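Local coordinates for glucose-6-phosphate 1-dehydrogenase (PDB 7E6I), which probably catalyses the NADP-dependent oxidation of glucose 6-phosphate to 6-phosphogluconolactone, the first and rate-limiting step of the oxidative pentose phosphate pathway, at residues H245-L250 with K272-F277; L252-R257 with F321-E326; I237-M242 with V438-F443. All coordinates share one frame; numbering follows the deposited sequence.

Interaction 1 of 3, residues H245-L250 with K272-F277; sequences HLLQVL and KVLKAF. With BG6 (6-O-phosphono-beta-D-glucopyranose), chain B.
Behind the substrate pocket, Leu247 and Leu250 of the helix that carries the probable proton acceptor, His245, pack against Leu274 and Phe277 at the end of helix 263-276. The contact is wholly apolar. With CG anti to the backbone N (chi1 -175°), Leu247 sends its methyls across to the partner helix, where CD2 lies 4.0 Å from Leu274 CD2. One turn further on, Leu250 meets the Phe277 ring from the opposite direction: its CD2 methyl lies at the ring edge, near the plane, 3.6 Å from Phe277 CZ. Leu247 CD1 reaches the same ring atom obliquely and more loosely.

His245 points from another face of the helix to the sugar. Its NE2 makes a nearly straight hydrogen bond of 2.8 Å to O1 of the bound glucose 6-phosphate, which sits at the ring edge. The other nitrogen, ND1, is hydrogen-bonded to Asp182 OD1, and Tyr184 stacks on the ring, so its rotation is fixed. An alanine here would take away both ring nitrogens and is likely to leave the anomeric hydroxyl and the Asp182 carboxylate each without this partner.

Around the leucines, strand 333-338 meets Leu250 through Ile333 and Met335, while helix 433-451 adds Ser439 and Phe443 against Leu247 and Val438 against Leu274.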
# COMPACT_ATOMS: atom_id res chain seq x y z
N HIS A 245 4.46 1.75 -1.40
CA HIS A 245 4.15 0.46 -0.78
C HIS A 245 5.33 -0.13 -0.03
O HIS A 245 5.26 -0.41 1.17
CB HIS A 245 3.67 -0.54 -1.84
CG HIS A 245 2.51 -0.05 -2.64
ND1 HIS A 245 1.50 0.71 -2.09
CD2 HIS A 245 2.21 -0.20 -3.95
CE1 HIS A 245 0.61 0.99 -3.03
NE2 HIS A 245 1.02 0.45 -4.17
N LEU A 246 6.44 -0.36 -0.75
CA LEU A 246 7.57 -1.05 -0.12
C LEU A 246 8.17 -0.22 1.01
O LEU A 246 8.57 -0.76 2.05
CB LEU A 246 8.62 -1.39 -1.18
CG LEU A 246 8.19 -2.40 -2.27
CD1 LEU A 246 9.38 -3.12 -2.88
CD2 LEU A 246 7.16 -3.42 -1.72
N LEU A 247 8.26 1.11 0.83
CA LEU A 247 8.77 1.95 1.91
C LEU A 247 7.88 1.86 3.14
O LEU A 247 8.38 1.82 4.27
CB LEU A 247 8.90 3.39 1.44
CG LEU A 247 9.56 4.33 2.47
CD1 LEU A 247 10.92 3.77 2.90
CD2 LEU A 247 9.71 5.75 1.91
N GLN A 248 6.57 1.81 2.94
CA GLN A 248 5.64 1.65 4.06
C GLN A 248 5.96 0.39 4.86
O GLN A 248 6.13 0.45 6.08
CB GLN A 248 4.20 1.60 3.54
CG GLN A 248 3.59 2.95 3.23
CD GLN A 248 3.45 3.84 4.46
OE1 GLN A 248 3.51 3.36 5.59
NE2 GLN A 248 3.27 5.13 4.24
N VAL A 249 6.04 -0.75 4.17
CA VAL A 249 6.39 -2.01 4.82
C VAL A 249 7.68 -1.87 5.61
O VAL A 249 7.77 -2.27 6.78
CB VAL A 249 6.50 -3.14 3.78
CG1 VAL A 249 7.13 -4.38 4.42
CG2 VAL A 249 5.13 -3.43 3.18
N LEU A 250 8.72 -1.32 4.98
CA LEU A 250 10.03 -1.24 5.61
C LEU A 250 9.95 -0.40 6.87
O LEU A 250 10.57 -0.70 7.90
CB LEU A 250 11.04 -0.63 4.63
CG LEU A 250 12.45 -0.36 5.14
CD1 LEU A 250 13.10 -1.67 5.64
CD2 LEU A 250 13.30 0.31 4.05
N LYS A 272 9.55 9.09 12.49
CA LYS A 272 10.83 9.11 13.19
C LYS A 272 11.87 8.24 12.51
O LYS A 272 13.03 8.64 12.36
CB LYS A 272 10.66 8.68 14.65
CG LYS A 272 11.97 8.80 15.43
CD LYS A 272 11.77 8.75 16.92
CE LYS A 272 12.91 8.01 17.60
NZ LYS A 272 12.90 8.23 19.08
N VAL A 273 11.50 7.01 12.12
CA VAL A 273 12.53 6.17 11.51
C VAL A 273 12.85 6.68 10.10
O VAL A 273 14.01 6.64 9.66
CB VAL A 273 12.12 4.68 11.53
CG1 VAL A 273 10.97 4.36 10.54
CG2 VAL A 273 13.32 3.81 11.24
N LEU A 274 11.85 7.20 9.38
CA LEU A 274 12.10 7.81 8.08
C LEU A 274 13.18 8.88 8.17
O LEU A 274 14.09 8.92 7.34
CB LEU A 274 10.81 8.40 7.52
CG LEU A 274 9.86 7.39 6.87
CD1 LEU A 274 8.52 8.02 6.51
CD2 LEU A 274 10.52 6.74 5.65
N LYS A 275 13.12 9.74 9.19
CA LYS A 275 14.12 10.79 9.31
C LYS A 275 15.52 10.25 9.61
O LYS A 275 16.50 10.98 9.42
CB LYS A 275 13.71 11.77 10.40
CG LYS A 275 12.42 12.51 10.10
CD LYS A 275 12.22 13.66 11.05
CE LYS A 275 10.86 14.26 10.88
NZ LYS A 275 10.73 15.56 11.60
N ALA A 276 15.64 9.01 10.08
CA ALA A 276 16.95 8.45 10.37
C ALA A 276 17.59 7.77 9.17
O ALA A 276 18.76 7.39 9.25
CB ALA A 276 16.85 7.44 11.52
N PHE A 277 16.86 7.61 8.08
CA PHE A 277 17.43 7.05 6.87
C PHE A 277 18.57 7.93 6.38
O PHE A 277 18.41 9.15 6.27
CB PHE A 277 16.36 6.93 5.78
CG PHE A 277 15.56 5.67 5.83
CD1 PHE A 277 14.69 5.42 6.89
CD2 PHE A 277 15.64 4.74 4.80
CE1 PHE A 277 13.94 4.27 6.92
CE2 PHE A 277 14.89 3.58 4.83
CZ PHE A 277 14.05 3.35 5.88
C1 BG6 B . -0.05 -0.17 -7.71
C2 BG6 B . 0.98 -0.08 -8.84
O1 BG6 B . 0.09 0.82 -6.77
O5 BG6 B . 0.11 -1.48 -7.00
C3 BG6 B . 0.86 -1.24 -9.77
O2 BG6 B . 0.85 1.14 -9.57
C4 BG6 B . 1.05 -2.53 -9.06
O3 BG6 B . 1.89 -1.16 -10.80
C5 BG6 B . 0.05 -2.65 -7.90
O4 BG6 B . 0.88 -3.60 -9.99
C6 BG6 B . 0.29 -3.85 -7.03
O6 BG6 B . -0.68 -3.84 -6.00
P BG6 B . -1.21 -5.30 -5.41
O1P BG6 B . 0.09 -5.99 -5.05
O2P BG6 B . -1.97 -6.02 -6.50
O3P BG6 B . -2.14 -5.16 -4.21

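Interaction 2 of 3, residues L252-R257 with F321-E326; sequences LLTMER and FKIANE
Thr254 and Ile323 make the apolar part of this contact, which joins the last turn of helix 236-254 to the loop after strand 316-321. The end of the isoleucine does the touching: Ile323 CD1 lies 3.8 Å from Thr254 CG2 and equally near Thr254 CB, so it rests against the branch point as well as the methyl. Thr254 keeps OG1 between its backbone N and carbonyl carbon (chi1 57°), where the hydroxyl hydrogen-bonds back to Leu250 O, one turn earlier in the helix, and CG2 remains available to Ile323.

The polar part passes through a single water. This water donates to Thr254 O at 2.8 Å and to Glu256 OE2 at 2.7 Å. It also accepts from Asn325 ND2 at 3.0 Å, so three bonds hold it between the chain leaving the helix and the loop. Directly, Glu256 OE2 and Asn325 ND2 remain 4.5 Å apart, and the water does the joining.

Charged and further polar partners lie just beyond, in the same loop. Glu256 OE1 forms a salt bridge with Arg327, Asn325 OD1 accepts from Trp328 N, and Trp328 NE1 donates to Thr254 O, the carbonyl that the water also uses.

Ile323 also touches Phe277, just past helix 263-276, and Ile333 of strand 333-338, while Val273 of helix 263-276 packs on Thr254.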
# COMPACT_ATOMS: atom_id res chain seq x y z
N LEU A 252 7.33 -0.12 8.83
CA LEU A 252 6.75 -0.95 9.88
C LEU A 252 7.76 -1.94 10.46
O LEU A 252 7.63 -2.32 11.62
CB LEU A 252 5.55 -1.69 9.32
CG LEU A 252 4.42 -0.75 8.89
CD1 LEU A 252 3.38 -1.49 8.04
CD2 LEU A 252 3.79 -0.12 10.13
N LEU A 253 8.76 -2.36 9.67
CA LEU A 253 9.75 -3.32 10.15
C LEU A 253 10.87 -2.67 10.95
O LEU A 253 11.56 -3.38 11.70
CB LEU A 253 10.39 -4.07 8.98
CG LEU A 253 9.49 -4.97 8.15
CD1 LEU A 253 10.17 -5.30 6.80
CD2 LEU A 253 9.11 -6.24 8.91
N THR A 254 11.10 -1.37 10.78
CA THR A 254 12.25 -0.72 11.39
C THR A 254 11.89 0.30 12.47
O THR A 254 12.78 0.70 13.23
CB THR A 254 13.11 -0.02 10.32
OG1 THR A 254 12.31 0.92 9.60
CG2 THR A 254 13.70 -1.02 9.33
N MET A 255 10.63 0.75 12.55
CA MET A 255 10.31 1.78 13.54
C MET A 255 10.49 1.25 14.95
O MET A 255 10.52 0.04 15.19
CB MET A 255 8.87 2.27 13.40
CG MET A 255 7.82 1.21 13.72
SD MET A 255 6.17 1.65 13.18
CE MET A 255 5.44 2.02 14.79
N GLU A 256 10.58 2.18 15.90
CA GLU A 256 10.50 1.82 17.31
C GLU A 256 9.05 1.64 17.73
O GLU A 256 8.10 1.95 16.99
CB GLU A 256 11.15 2.89 18.19
CG GLU A 256 12.60 3.20 17.84
CD GLU A 256 13.55 2.04 18.13
OE1 GLU A 256 13.39 1.36 19.18
OE2 GLU A 256 14.46 1.80 17.31
N ARG A 257 8.88 1.14 18.95
CA ARG A 257 7.55 0.79 19.45
C ARG A 257 6.76 2.06 19.74
O ARG A 257 7.28 2.97 20.39
CB ARG A 257 7.67 -0.07 20.71
CG ARG A 257 6.35 -0.38 21.43
CD ARG A 257 6.58 -0.84 22.89
NE ARG A 257 7.40 -2.04 22.91
CZ ARG A 257 6.91 -3.28 22.91
NH1 ARG A 257 5.59 -3.48 22.93
NH2 ARG A 257 7.74 -4.33 22.89
N PHE A 321 19.78 0.67 1.37
CA PHE A 321 19.40 1.69 2.33
C PHE A 321 20.19 1.50 3.61
O PHE A 321 20.61 0.39 3.94
CB PHE A 321 17.91 1.63 2.67
CG PHE A 321 17.02 2.05 1.54
CD1 PHE A 321 16.62 3.37 1.42
CD2 PHE A 321 16.57 1.13 0.61
CE1 PHE A 321 15.79 3.77 0.39
CE2 PHE A 321 15.74 1.51 -0.43
CZ PHE A 321 15.35 2.85 -0.53
N LYS A 322 20.38 2.60 4.33
CA LYS A 322 21.02 2.57 5.63
C LYS A 322 20.24 3.48 6.56
O LYS A 322 19.85 4.59 6.17
CB LYS A 322 22.48 3.02 5.57
CG LYS A 322 23.42 2.03 4.88
CD LYS A 322 23.78 0.82 5.81
CE LYS A 322 24.77 -0.16 5.13
NZ LYS A 322 26.13 -0.16 5.77
N ILE A 323 20.01 3.02 7.77
CA ILE A 323 19.32 3.80 8.78
C ILE A 323 20.30 4.10 9.89
O ILE A 323 20.87 3.19 10.50
CB ILE A 323 18.09 3.06 9.31
CG1 ILE A 323 17.17 2.67 8.16
CG2 ILE A 323 17.41 3.90 10.38
CD1 ILE A 323 15.92 1.95 8.62
N ALA A 324 20.51 5.39 10.16
CA ALA A 324 21.54 5.81 11.11
C ALA A 324 20.92 6.04 12.49
O ALA A 324 20.71 7.16 12.93
CB ALA A 324 22.24 7.06 10.59
N ASN A 325 20.61 4.94 13.17
CA ASN A 325 20.23 5.06 14.57
C ASN A 325 20.78 3.86 15.31
O ASN A 325 21.46 3.00 14.74
CB ASN A 325 18.71 5.23 14.76
CG ASN A 325 17.89 4.01 14.37
OD1 ASN A 325 18.40 2.89 14.23
ND2 ASN A 325 16.58 4.23 14.20
N GLU A 326 20.47 3.80 16.61
CA GLU A 326 21.09 2.81 17.47
C GLU A 326 20.68 1.38 17.11
O GLU A 326 21.50 0.46 17.20
CB GLU A 326 20.74 3.11 18.92
CG GLU A 326 21.39 2.15 19.88
CD GLU A 326 21.55 2.73 21.25
OE1 GLU A 326 20.54 2.79 21.99
OE2 GLU A 326 22.69 3.13 21.58
O HOH W 1 14.12 2.63 14.75

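Interaction 3 of 3, residues I237-M242 with V438-F443; sequences IIRDVM and VSWKLF. With BG6 (6-O-phosphono-beta-D-glucopyranose), chain B.
Ile238 and Phe443 form the tight, buried part of the contact between helices 236-254 and 433-451, and Arg239 and Trp440 form the looser part, where Arg239 alone of the touching residues is partly exposed. The short helical segments run nearly antiparallel, at 152°, with their axes 12.4 Å apart, a wide spacing bridged by the two aromatic side chains.

On the tight side the CG2 methyl of Ile238 lies at the edge of the Phe443 ring, near its plane, 3.7 Å from CD2 and just as close to CE2. That branch is anti to the backbone N, while CG1 is anti to the carbonyl carbon. The far end of the ring reaches the first helix itself: Phe443 CZ comes obliquely to 4.0 Å from the carbonyl oxygen of Met242, in the region of a wider, pi-type turn.

On the loose side the Arg239 side chain runs at about a right angle to that of Trp440 and meets the indole with one methylene at its edge. The touching atom is CG, 4.2 Å from Trp440 CH2 and near the ring plane. The guanidinium is engaged elsewhere, donating from NE to His157 O and forming a salt bridge with Glu451.

Asp240 turns from the helix partner to the substrate, its CG anti to the backbone N (chi1 -165°). OD1 and OD2 accept from the O2 and O3 hydroxyls of the glucose 6-phosphate respectively, a two-pronged grip on the sugar, although the modelled separations are too short to be taken literally.

Further along helix 433-451, Leu446 and Leu450 continue the packing on Ile238, whereas strand 333-338 lies against Met242 through Met335 and Ala337.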
# COMPACT_ATOMS: atom_id res chain seq x y z
N ILE A 237 9.49 1.95 -11.87
CA ILE A 237 9.12 1.01 -10.82
C ILE A 237 9.34 1.62 -9.46
O ILE A 237 8.62 1.31 -8.50
CB ILE A 237 9.89 -0.32 -10.98
CG1 ILE A 237 9.23 -1.43 -10.18
CG2 ILE A 237 11.34 -0.18 -10.55
CD1 ILE A 237 7.85 -1.76 -10.64
N ILE A 238 10.33 2.50 -9.34
CA ILE A 238 10.66 3.08 -8.05
C ILE A 238 9.50 3.94 -7.56
O ILE A 238 9.01 3.76 -6.44
CB ILE A 238 11.97 3.87 -8.14
CG1 ILE A 238 13.09 2.92 -8.57
CG2 ILE A 238 12.30 4.51 -6.81
CD1 ILE A 238 14.38 3.59 -8.86
N ARG A 239 9.02 4.84 -8.40
CA ARG A 239 7.84 5.62 -8.06
C ARG A 239 6.61 4.75 -7.92
O ARG A 239 5.72 5.05 -7.12
CB ARG A 239 7.55 6.67 -9.14
CG ARG A 239 8.19 8.00 -8.92
CD ARG A 239 7.51 9.05 -9.76
NE ARG A 239 8.40 10.19 -9.93
CZ ARG A 239 9.35 10.24 -10.84
NH1 ARG A 239 9.53 9.22 -11.68
NH2 ARG A 239 10.13 11.31 -10.94
N ASP A 240 6.52 3.68 -8.71
CA ASP A 240 5.26 2.94 -8.77
C ASP A 240 4.97 2.22 -7.46
O ASP A 240 3.83 2.23 -7.00
CB ASP A 240 5.27 1.96 -9.94
CG ASP A 240 3.86 1.44 -10.27
OD1 ASP A 240 2.88 2.22 -10.16
OD2 ASP A 240 3.73 0.25 -10.63
N VAL A 241 5.97 1.57 -6.86
CA VAL A 241 5.72 0.72 -5.70
C VAL A 241 6.77 0.86 -4.60
O VAL A 241 6.52 0.48 -3.46
CB VAL A 241 5.61 -0.77 -6.10
CG1 VAL A 241 4.53 -0.97 -7.17
CG2 VAL A 241 6.98 -1.31 -6.55
N MET A 242 7.95 1.38 -4.93
CA MET A 242 9.01 1.39 -3.93
C MET A 242 8.93 2.62 -3.02
O MET A 242 9.01 2.48 -1.79
CB MET A 242 10.39 1.30 -4.60
CG MET A 242 10.47 0.19 -5.65
SD MET A 242 12.14 -0.13 -6.32
CE MET A 242 13.04 -0.45 -4.80
N VAL A 438 8.80 13.47 4.17
CA VAL A 438 10.10 12.84 4.37
C VAL A 438 10.34 11.75 3.34
O VAL A 438 11.48 11.56 2.87
CB VAL A 438 10.21 12.29 5.80
CG1 VAL A 438 11.56 11.64 6.00
CG2 VAL A 438 10.01 13.41 6.79
N SER A 439 9.30 11.01 2.97
CA SER A 439 9.52 9.95 2.00
C SER A 439 9.91 10.53 0.64
O SER A 439 10.75 9.96 -0.07
CB SER A 439 8.28 9.06 1.89
OG SER A 439 7.32 9.62 1.01
N TRP A 440 9.37 11.69 0.28
CA TRP A 440 9.77 12.33 -0.97
C TRP A 440 11.15 12.99 -0.86
O TRP A 440 11.90 12.97 -1.84
CB TRP A 440 8.71 13.35 -1.42
CG TRP A 440 7.56 12.70 -2.17
CD1 TRP A 440 6.23 12.73 -1.83
CD2 TRP A 440 7.65 11.91 -3.37
NE1 TRP A 440 5.50 12.00 -2.74
CE2 TRP A 440 6.34 11.49 -3.69
CE3 TRP A 440 8.72 11.51 -4.19
CZ2 TRP A 440 6.07 10.69 -4.80
CZ3 TRP A 440 8.44 10.72 -5.29
CH2 TRP A 440 7.13 10.32 -5.59
N LYS A 441 11.51 13.52 0.31
CA LYS A 441 12.87 14.05 0.47
C LYS A 441 13.91 12.96 0.28
O LYS A 441 15.03 13.22 -0.19
CB LYS A 441 13.03 14.70 1.85
CG LYS A 441 12.54 16.13 1.94
CD LYS A 441 12.25 16.54 3.39
CE LYS A 441 12.22 18.08 3.51
NZ LYS A 441 10.95 18.67 4.04
N LEU A 442 13.55 11.72 0.63
CA LEU A 442 14.47 10.59 0.52
C LEU A 442 14.65 10.14 -0.93
O LEU A 442 15.78 9.90 -1.37
CB LEU A 442 13.95 9.44 1.39
CG LEU A 442 14.76 8.15 1.36
CD1 LEU A 442 16.19 8.42 1.83
CD2 LEU A 442 14.12 7.05 2.19
N PHE A 443 13.56 10.03 -1.68
CA PHE A 443 13.62 9.43 -3.01
C PHE A 443 13.85 10.43 -4.13
O PHE A 443 14.28 10.03 -5.22
CB PHE A 443 12.32 8.68 -3.29
CG PHE A 443 12.32 7.29 -2.78
CD1 PHE A 443 12.01 7.04 -1.46
CD2 PHE A 443 12.66 6.24 -3.60
CE1 PHE A 443 12.02 5.73 -0.97
CE2 PHE A 443 12.67 4.93 -3.12
CZ PHE A 443 12.37 4.68 -1.81
C1 BG6 B . -0.05 -0.17 -7.71
C2 BG6 B . 0.98 -0.08 -8.84
O1 BG6 B . 0.09 0.82 -6.77
O5 BG6 B . 0.11 -1.48 -7.00
C3 BG6 B . 0.86 -1.24 -9.77
O2 BG6 B . 0.85 1.14 -9.57
C4 BG6 B . 1.05 -2.53 -9.06
O3 BG6 B . 1.89 -1.16 -10.80
C5 BG6 B . 0.05 -2.65 -7.90
O4 BG6 B . 0.88 -3.60 -9.99
C6 BG6 B . 0.29 -3.85 -7.03
O6 BG6 B . -0.68 -3.84 -6.00
P BG6 B . -1.21 -5.30 -5.41
O1P BG6 B . 0.09 -5.99 -5.05
O2P BG6 B . -1.97 -6.02 -6.50
O3P BG6 B . -2.14 -5.16 -4.21

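The first segments of all three contacts lie on helix 236-254 or run off its C-terminal end, in the order 3, 1, 2 along the chain. Interaction 1 closes the shortest loop, bringing helix 263-276 back onto it. Interaction 2 starts within that loop and ends beyond it, in the loop between strands 316-321 and 333-338, so the two cross; Ala276 O and Ala324 N probably hydrogen-bond where they meet. Interaction 3 closes the longest loop, to helix 433-451, and encloses both. Leu442 and Phe443 there touch Phe321, linking it to interaction 2. Together they tie one substrate-binding helix to two other helices and to the antiparallel neighbours 316-321 and 333-338 of the mixed sheet.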